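PDB 3MMI: myosin-4 from Saccharomyces cerevisiae, which works as a class V myosin motor on actin filaments and, recruited through She3, carries mRNAs such as ASH1 so that certain proteins accumulate in the bud and daughter cell. Local coordinates for residues K80-V85 with S106-L111; K178-S183 with Y244-N249; G69-S74 with D131-I136. All coordinates share one frame; numbering follows the deposited sequence.

Contact 1: residues K80-V85 with S106-L111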
loop_
_atom_site.group_PDB
_atom_site.type_symbol
_atom_site.label_atom_id
_atom_site.label_comp_id
_atom_site.label_asym_id
_atom_site.label_seq_id
_atom_site.Cartn_x
_atom_site.Cartn_y
_atom_site.Cartn_z
ATOM N N LYS A 80 3.997 24.156 -5.588
ATOM C CA LYS A 80 5.411 23.930 -5.856
ATOM C C LYS A 80 5.993 22.978 -4.795
ATOM O O LYS A 80 6.713 22.037 -5.136
ATOM C CB LYS A 80 6.244 25.262 -5.946
ATOM N N VAL A 81 5.716 23.244 -3.524
ATOM C CA VAL A 81 6.213 22.398 -2.442
ATOM C C VAL A 81 5.800 20.886 -2.579
ATOM O O VAL A 81 6.610 19.977 -2.462
ATOM C CB VAL A 81 5.720 22.915 -1.079
ATOM C CG1 VAL A 81 5.721 21.792 -0.072
ATOM C CG2 VAL A 81 6.606 24.060 -0.599
ATOM N N LEU A 82 4.541 20.637 -2.901
ATOM C CA LEU A 82 4.092 19.258 -3.155
ATOM C C LEU A 82 4.807 18.595 -4.348
ATOM O O LEU A 82 5.307 17.444 -4.234
ATOM C CB LEU A 82 2.571 19.202 -3.289
ATOM C CG LEU A 82 1.787 19.489 -2.008
ATOM C CD1 LEU A 82 0.348 19.408 -2.220
ATOM C CD2 LEU A 82 2.154 18.504 -0.928
ATOM N N LEU A 83 4.869 19.317 -5.462
ATOM C CA LEU A 83 5.572 18.848 -6.646
ATOM C C LEU A 83 7.037 18.584 -6.321
ATOM O O LEU A 83 7.643 17.660 -6.864
ATOM C CB LEU A 83 5.459 19.869 -7.778
ATOM C CG LEU A 83 4.931 19.345 -9.115
ATOM N N THR A 84 7.604 19.395 -5.431
ATOM C CA THR A 84 8.967 19.207 -5.037
ATOM C C THR A 84 9.158 17.999 -4.149
ATOM O O THR A 84 10.040 17.174 -4.418
ATOM C CB THR A 84 9.493 20.440 -4.312
ATOM O OG1 THR A 84 9.484 21.553 -5.232
ATOM C CG2 THR A 84 10.927 20.191 -3.786
ATOM N N VAL A 85 8.373 17.908 -3.062
ATOM C CA VAL A 85 8.427 16.715 -2.183
ATOM C C VAL A 85 8.150 15.426 -3.002
ATOM O O VAL A 85 8.847 14.427 -2.828
ATOM C CB VAL A 85 7.518 16.769 -0.884
ATOM C CG1 VAL A 85 7.720 15.534 -0.071
ATOM C CG2 VAL A 85 7.826 17.919 0.019
ATOM N N SER A 106 5.545 11.011 6.542
ATOM C CA SER A 106 5.166 11.435 7.858
ATOM C C SER A 106 4.954 12.937 7.981
ATOM O O SER A 106 4.022 13.352 8.652
ATOM C CB SER A 106 6.226 11.016 8.867
ATOM O OG SER A 106 5.674 11.340 10.131
ATOM N N ASN A 107 5.788 13.740 7.276
ATOM C CA ASN A 107 5.651 15.211 7.227
ATOM C C ASN A 107 4.368 15.616 6.447
ATOM O O ASN A 107 3.586 16.398 6.924
ATOM C CB ASN A 107 6.946 15.863 6.662
ATOM C CG ASN A 107 8.019 16.139 7.790
ATOM O OD1 ASN A 107 7.938 17.152 8.490
ATOM N ND2 ASN A 107 8.989 15.221 7.951
ATOM N N LEU A 108 4.195 15.068 5.244
ATOM C CA LEU A 108 3.040 15.460 4.389
ATOM C C LEU A 108 1.733 15.045 5.021
ATOM O O LEU A 108 0.687 15.710 4.833
ATOM C CB LEU A 108 3.101 14.827 3.013
ATOM C CG LEU A 108 4.243 15.294 2.134
ATOM C CD1 LEU A 108 4.025 14.679 0.770
ATOM C CD2 LEU A 108 4.417 16.815 2.098
ATOM N N SER A 109 1.825 13.981 5.821
ATOM C CA SER A 109 0.645 13.364 6.365
ATOM C C SER A 109 -0.051 14.276 7.334
ATOM O O SER A 109 -1.204 14.047 7.681
ATOM C CB SER A 109 0.898 11.987 7.015
ATOM O OG SER A 109 1.322 12.174 8.371
ATOM N N ARG A 110 0.602 15.349 7.690
ATOM C CA ARG A 110 0.045 16.295 8.661
ATOM C C ARG A 110 -0.622 17.490 7.960
ATOM O O ARG A 110 -1.242 18.281 8.612
ATOM C CB ARG A 110 1.183 16.795 9.623
ATOM C CG ARG A 110 1.610 15.747 10.688
ATOM C CD ARG A 110 3.043 15.751 11.143
ATOM N NE ARG A 110 3.449 14.401 11.675
ATOM C CZ ARG A 110 3.215 14.068 12.924
ATOM N NH1 ARG A 110 2.559 14.903 13.685
ATOM N NH2 ARG A 110 3.609 12.948 13.419
ATOM N N LEU A 111 -0.396 17.672 6.668
ATOM C CA LEU A 111 -0.997 18.827 5.903
ATOM C C LEU A 111 -2.542 18.856 5.950
ATOM O O LEU A 111 -3.130 19.859 6.251
ATOM C CB LEU A 111 -0.520 18.835 4.452
ATOM C CG LEU A 111 0.785 19.471 4.120
ATOM C CD1 LEU A 111 1.034 19.393 2.671
ATOM C CD2 LEU A 111 0.653 20.945 4.536
#
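Leu108 and Val85 meet methyl to methyl, and with Leu82 and Leu111 they make up the whole apolar contact. Leu108 gives both of its branches: its CD1 lies 3.9 Å from Val85 CG1, while its CD2 sits 4.1 Å from Leu82 CD2 and as far from Val85 CG2. The two side chains of Val85 and Leu108 run past each other in opposite directions, and Val85 meets the leucine with both methyls. Its CG1 is anti to the backbone N (chi1 -178°), a rotation that turns CG1 toward CD1 and CG2 toward CD2 of Leu108. Leu82 does not set out toward the other segment; its end closes the distance, with CD2 3.9 Å from Leu111 CD1.

Here the helix 71-91 packs against the last turn of helix 97-108 and the type I beta turn from Leu108 to Leu111 that leads into helix 111-119. This is a buried part of the all-helical globular tail, the cargo-binding end of a class V myosin. Helix 132-168 reaches the same cluster, with Val148 on Leu82 and Ile152 on Leu108, and helix 53-67 adds Ile55 against Leu111.

Ser106 O is gripped by two side chains of the turn, which arrive from opposite faces of its carbonyl plane: Ser109 OG gives one bond at 3.0 Å and Arg110 NE the other, a longer and bent bond of 3.3 Å with an N-H...O angle of 136°. In the backbone, Leu111 N bonds to Leu108 O at 2.9 Å and closes the turn. Asn107 OD1 accepts from the backbone N of Ile55, joining this segment to helix 53-67, and Ser106 OG bonds to the backbone O of Phe205.

Contact 2: residues K178-S183 with Y244-N249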
loop_
_atom_site.group_PDB
_atom_site.type_symbol
_atom_site.label_atom_id
_atom_site.label_comp_id
_atom_site.label_asym_id
_atom_site.label_seq_id
_atom_site.Cartn_x
_atom_site.Cartn_y
_atom_site.Cartn_z
ATOM N N LYS A 178 10.003 -26.379 -3.150
ATOM C CA LYS A 178 11.401 -26.911 -3.040
ATOM C C LYS A 178 12.008 -26.694 -1.651
ATOM O O LYS A 178 12.842 -27.479 -1.213
ATOM C CB LYS A 178 12.368 -26.365 -4.133
ATOM C CG LYS A 178 11.833 -26.430 -5.562
ATOM N N LEU A 179 11.560 -25.655 -0.958
ATOM C CA LEU A 179 12.120 -25.318 0.329
ATOM C C LEU A 179 11.159 -25.607 1.440
ATOM O O LEU A 179 11.325 -25.026 2.504
ATOM C CB LEU A 179 12.468 -23.832 0.389
ATOM C CG LEU A 179 13.238 -23.152 -0.757
ATOM C CD1 LEU A 179 13.806 -21.792 -0.215
ATOM C CD2 LEU A 179 14.359 -24.054 -1.331
ATOM N N PHE A 180 10.178 -26.483 1.253
ATOM C CA PHE A 180 9.279 -26.852 2.357
ATOM C C PHE A 180 9.995 -27.770 3.345
ATOM O O PHE A 180 9.688 -27.800 4.514
ATOM C CB PHE A 180 7.982 -27.538 1.884
ATOM C CG PHE A 180 6.980 -26.626 1.209
ATOM C CD1 PHE A 180 7.043 -25.264 1.333
ATOM C CD2 PHE A 180 5.982 -27.160 0.424
ATOM C CE1 PHE A 180 6.140 -24.477 0.702
ATOM C CE2 PHE A 180 5.089 -26.373 -0.187
ATOM C CZ PHE A 180 5.166 -25.034 -0.056
ATOM N N LYS A 181 10.958 -28.518 2.846
ATOM C CA LYS A 181 11.744 -29.382 3.692
ATOM C C LYS A 181 12.645 -28.610 4.651
ATOM O O LYS A 181 13.041 -29.128 5.659
ATOM C CB LYS A 181 12.521 -30.402 2.858
ATOM C CG LYS A 181 13.194 -29.845 1.626
ATOM N N ASN A 182 12.922 -27.353 4.339
ATOM C CA ASN A 182 13.652 -26.454 5.226
ATOM C C ASN A 182 12.796 -25.925 6.352
ATOM O O ASN A 182 11.630 -25.703 6.187
ATOM C CB ASN A 182 14.238 -25.290 4.447
ATOM C CG ASN A 182 15.251 -25.725 3.424
ATOM O OD1 ASN A 182 15.602 -24.980 2.526
ATOM N ND2 ASN A 182 15.727 -26.933 3.554
ATOM N N SER A 183 13.402 -25.741 7.503
ATOM C CA SER A 183 12.786 -25.095 8.633
ATOM C C SER A 183 12.075 -23.816 8.234
ATOM O O SER A 183 10.992 -23.532 8.704
ATOM C CB SER A 183 13.865 -24.703 9.613
ATOM O OG SER A 183 14.833 -23.909 8.982
ATOM N N TYR A 244 -1.874 -26.798 1.955
ATOM C CA TYR A 244 -1.725 -26.877 3.386
ATOM C C TYR A 244 -0.397 -26.285 3.947
ATOM O O TYR A 244 -0.383 -25.542 4.943
ATOM C CB TYR A 244 -1.848 -28.313 3.853
ATOM C CG TYR A 244 -1.551 -28.448 5.327
ATOM C CD1 TYR A 244 -2.575 -28.217 6.270
ATOM C CD2 TYR A 244 -0.258 -28.778 5.792
ATOM C CE1 TYR A 244 -2.339 -28.302 7.646
ATOM C CE2 TYR A 244 0.014 -28.857 7.241
ATOM C CZ TYR A 244 -1.071 -28.635 8.125
ATOM O OH TYR A 244 -0.949 -28.706 9.476
ATOM N N GLU A 245 0.706 -26.535 3.260
ATOM C CA GLU A 245 2.005 -25.977 3.630
ATOM C C GLU A 245 2.131 -24.440 3.448
ATOM O O GLU A 245 2.681 -23.783 4.342
ATOM C CB GLU A 245 3.123 -26.690 2.872
ATOM C CG GLU A 245 3.170 -28.210 3.188
ATOM C CD GLU A 245 3.441 -28.524 4.727
ATOM O OE1 GLU A 245 4.195 -27.869 5.415
ATOM O OE2 GLU A 245 2.840 -29.414 5.333
ATOM N N VAL A 246 1.609 -23.876 2.354
ATOM C CA VAL A 246 1.552 -22.418 2.183
ATOM C C VAL A 246 0.695 -21.812 3.264
ATOM O O VAL A 246 0.956 -20.705 3.712
ATOM C CB VAL A 246 0.975 -22.074 0.763
ATOM C CG1 VAL A 246 0.787 -20.515 0.566
ATOM C CG2 VAL A 246 1.902 -22.825 -0.339
ATOM N N ASP A 247 -0.387 -22.485 3.618
ATOM C CA ASP A 247 -1.292 -22.000 4.659
ATOM C C ASP A 247 -0.573 -21.753 5.986
ATOM O O ASP A 247 -0.665 -20.670 6.545
ATOM C CB ASP A 247 -2.407 -23.030 4.985
ATOM C CG ASP A 247 -3.792 -22.421 4.999
ATOM O OD1 ASP A 247 -3.922 -21.182 4.914
ATOM O OD2 ASP A 247 -4.796 -23.162 4.923
ATOM N N ARG A 248 0.218 -22.739 6.393
ATOM C CA ARG A 248 1.094 -22.613 7.543
ATOM C C ARG A 248 2.128 -21.496 7.382
ATOM O O ARG A 248 2.434 -20.805 8.354
ATOM C CB ARG A 248 1.801 -23.942 7.823
ATOM C CG ARG A 248 0.897 -25.159 7.718
ATOM N N ASN A 249 2.679 -21.307 6.180
ATOM C CA ASN A 249 3.721 -20.284 6.052
ATOM C C ASN A 249 3.046 -18.975 6.221
ATOM O O ASN A 249 3.643 -18.013 6.818
ATOM C CB ASN A 249 4.486 -20.356 4.718
ATOM C CG ASN A 249 5.340 -21.596 4.618
ATOM O OD1 ASN A 249 5.724 -22.061 3.512
ATOM N ND2 ASN A 249 5.759 -22.082 5.731
#
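Glu245 lays its CB over one face of the Phe180 ring, and everything else in this contact is arranged around that aromatic ring. The CH-pi approach is close to the ring normal, 18° off it, with CB 3.8 Å from the ring centroid and displaced toward the CE2 side; CE2 itself is 3.7 Å from Glu245 CB. With CG beside the backbone N (chi1 -61°), the glutamate also brings CG 4.1 Å from Phe180 CD2, and the aliphatic stem rather than the carboxylate does the touching. One residue on, Val246 sends CG2 to the far end of the ring, 4.0 Å from Phe180 CZ, in an oblique approach. A turn after Glu245, Asn249 sets the end of its side chain near the CE1 side, with the amide tilted well away from the ring plane. Cutting Phe180 back to an alanine would probably leave the stem of Glu245 and the CG2 methyl of Val246 without their apolar partner.

Phe180 belongs to the loop between helix 170-174 and helix 185-204, and this one aromatic pins the loop onto helix 240-257, in the DIL (dilute) region of the globular tail. Its ring also meets that of Tyr242, the planes at about 45°. Farther along the loop, Ser183 O is hydrogen-bonded to Arg252 NH1, a second tie to helix 240-257. Val174 of helix 170-174 also touches Val246 and Asn249, and Val275 of helix 269-279 meets Val246 and Asp247.

Contact 3: residues G69-S74 with D131-I136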
loop_
_atom_site.group_PDB
_atom_site.type_symbol
_atom_site.label_atom_id
_atom_site.label_comp_id
_atom_site.label_asym_id
_atom_site.label_seq_id
_atom_site.Cartn_x
_atom_site.Cartn_y
_atom_site.Cartn_z
ATOM N N GLY A 69 -4.434 36.770 4.143
ATOM C CA GLY A 69 -5.388 36.658 3.037
ATOM C C GLY A 69 -4.754 36.428 1.677
ATOM O O GLY A 69 -5.381 36.708 0.664
ATOM N N LEU A 70 -3.525 35.933 1.603
ATOM C CA LEU A 70 -2.955 35.763 0.291
ATOM C C LEU A 70 -3.262 34.363 -0.315
ATOM O O LEU A 70 -2.386 33.523 -0.519
ATOM C CB LEU A 70 -1.473 36.118 0.273
ATOM C CG LEU A 70 -1.180 37.604 0.594
ATOM C CD1 LEU A 70 0.359 37.856 0.620
ATOM C CD2 LEU A 70 -1.768 38.482 -0.525
ATOM N N LEU A 71 -4.537 34.121 -0.626
ATOM C CA LEU A 71 -4.986 32.742 -0.675
ATOM C C LEU A 71 -4.432 32.113 -1.937
ATOM O O LEU A 71 -4.120 30.908 -1.988
ATOM C CB LEU A 71 -6.488 32.693 -0.629
ATOM C CG LEU A 71 -7.101 33.120 0.707
ATOM C CD1 LEU A 71 -8.618 33.097 0.550
ATOM C CD2 LEU A 71 -6.684 32.169 1.800
ATOM N N ILE A 72 -4.256 32.936 -2.935
ATOM C CA ILE A 72 -3.765 32.472 -4.185
ATOM C C ILE A 72 -2.308 32.190 -4.104
ATOM O O ILE A 72 -1.827 31.334 -4.775
ATOM C CB ILE A 72 -3.906 33.521 -5.238
ATOM C CG1 ILE A 72 -5.330 33.992 -5.334
ATOM C CG2 ILE A 72 -3.461 32.988 -6.546
ATOM C CD1 ILE A 72 -5.400 35.428 -5.695
ATOM N N GLN A 73 -1.596 32.954 -3.304
ATOM C CA GLN A 73 -0.187 32.737 -3.141
ATOM C C GLN A 73 0.059 31.433 -2.413
ATOM O O GLN A 73 0.950 30.690 -2.743
ATOM C CB GLN A 73 0.412 33.881 -2.351
ATOM C CG GLN A 73 0.921 34.994 -3.177
ATOM N N SER A 74 -0.767 31.167 -1.419
ATOM C CA SER A 74 -0.718 29.917 -0.697
ATOM C C SER A 74 -0.898 28.725 -1.631
ATOM O O SER A 74 -0.106 27.822 -1.629
ATOM C CB SER A 74 -1.769 29.922 0.390
ATOM O OG SER A 74 -1.631 28.848 1.252
ATOM N N ASP A 131 -13.170 34.688 7.676
ATOM C CA ASP A 131 -14.300 34.886 6.761
ATOM C C ASP A 131 -14.507 33.614 5.916
ATOM O O ASP A 131 -13.897 32.570 6.156
ATOM C CB ASP A 131 -14.073 36.155 5.893
ATOM C CG ASP A 131 -15.420 36.858 5.482
ATOM O OD1 ASP A 131 -15.980 37.640 6.328
ATOM O OD2 ASP A 131 -15.889 36.640 4.288
ATOM N N LYS A 132 -15.354 33.680 4.913
ATOM C CA LYS A 132 -15.957 32.449 4.420
ATOM C C LYS A 132 -15.288 31.855 3.171
ATOM O O LYS A 132 -15.306 30.639 3.003
ATOM C CB LYS A 132 -17.463 32.668 4.185
ATOM C CG LYS A 132 -18.257 32.902 5.494
ATOM N N LEU A 133 -14.654 32.716 2.379
ATOM C CA LEU A 133 -13.772 32.352 1.303
ATOM C C LEU A 133 -12.531 31.618 1.835
ATOM O O LEU A 133 -11.979 30.707 1.152
ATOM C CB LEU A 133 -13.319 33.639 0.597
ATOM C CG LEU A 133 -13.569 33.619 -0.908
ATOM C CD1 LEU A 133 -12.309 34.135 -1.628
ATOM C CD2 LEU A 133 -13.888 32.204 -1.392
ATOM N N THR A 134 -12.041 32.100 2.998
ATOM C CA THR A 134 -10.889 31.478 3.654
ATOM C C THR A 134 -11.255 30.042 4.132
ATOM O O THR A 134 -10.509 29.097 3.927
ATOM C CB THR A 134 -10.352 32.332 4.854
ATOM O OG1 THR A 134 -9.605 33.429 4.325
ATOM C CG2 THR A 134 -9.411 31.504 5.756
ATOM N N LEU A 135 -12.407 29.922 4.746
ATOM C CA LEU A 135 -12.927 28.640 5.082
ATOM C C LEU A 135 -13.046 27.652 3.889
ATOM O O LEU A 135 -12.656 26.489 4.023
ATOM C CB LEU A 135 -14.283 28.738 5.740
ATOM C CG LEU A 135 -14.268 29.228 7.182
ATOM C CD1 LEU A 135 -15.678 29.153 7.690
ATOM C CD2 LEU A 135 -13.345 28.418 8.087
ATOM N N ILE A 136 -13.566 28.123 2.755
ATOM C CA ILE A 136 -13.596 27.387 1.524
ATOM C C ILE A 136 -12.216 27.045 1.003
ATOM O O ILE A 136 -12.020 25.886 0.610
ATOM C CB ILE A 136 -14.366 28.149 0.406
ATOM C CG1 ILE A 136 -15.864 28.208 0.740
ATOM C CG2 ILE A 136 -14.127 27.569 -0.998
ATOM C CD1 ILE A 136 -16.650 29.213 -0.159
#
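Two helix starts of the globular tail come together here, helix 71-91 and helix 132-168, with the CA atoms of Leu71 and Thr134 the nearest across the pair at 7.4 Å. The chain leaves helix 53-67 through a Schellman motif in which Gly69, at positive phi, is the C-prime residue; Leu70 follows as the centre of an inverse gamma turn and as N-cap of the next helix.

Leu71 carries the contact. Its CG lies beside the backbone N (chi1 -69°) and its two methyls reach over to Thr134: CD1 is 3.9 Å from Thr134 OG1 and CD2 is 4.1 Å from the same oxygen. The leucine and threonine side chains cross at about a right angle, and the threonine holds its hydroxyl, rather than CG2, against the leucine. Leu133 adds a looser touch, its CD1 4.4 Å from Leu71 CD1, while its backbone O lies 4.2 Å from that same methyl. At the start of the second helix, the N-H of Lys132 reaches Asp131 OD2 from above the carboxylate plane, N to OD2 3.1 Å. Helix 53-67 backs both segments, with Val62 against Ser74 and Val66 against Thr134.

What crosses between the segments is therefore a leucine set against another leucine, a hydroxyl and a carbonyl oxygen, all by van der Waals contact. With 120 Å² buried, such a surface patch depends on shape and gives the two helix starts little directional hold on each other; a polar tie between these helices is made by Ser74 OG and Tyr137 OH.

How the contacts relate
Contacts 1 and 3 sit on the same side of the chain's centre, their centres 19 Å apart, and both use helix 71-91: contact 3 takes its first turn, contact 1 its middle. In sequence, contact 1 falls between the two halves of contact 3. Helix 132-168 supplies one side of contact 3 and then runs on to pack beside contact 1, so the same helices frame both. Contact 2 follows later in the chain and lies on the opposite side of the centre, 43 Å from contact 1 and 59 Å from contact 3 between centres. The globular tail is thus an elongated, all-helical body, held locally at widely separated places.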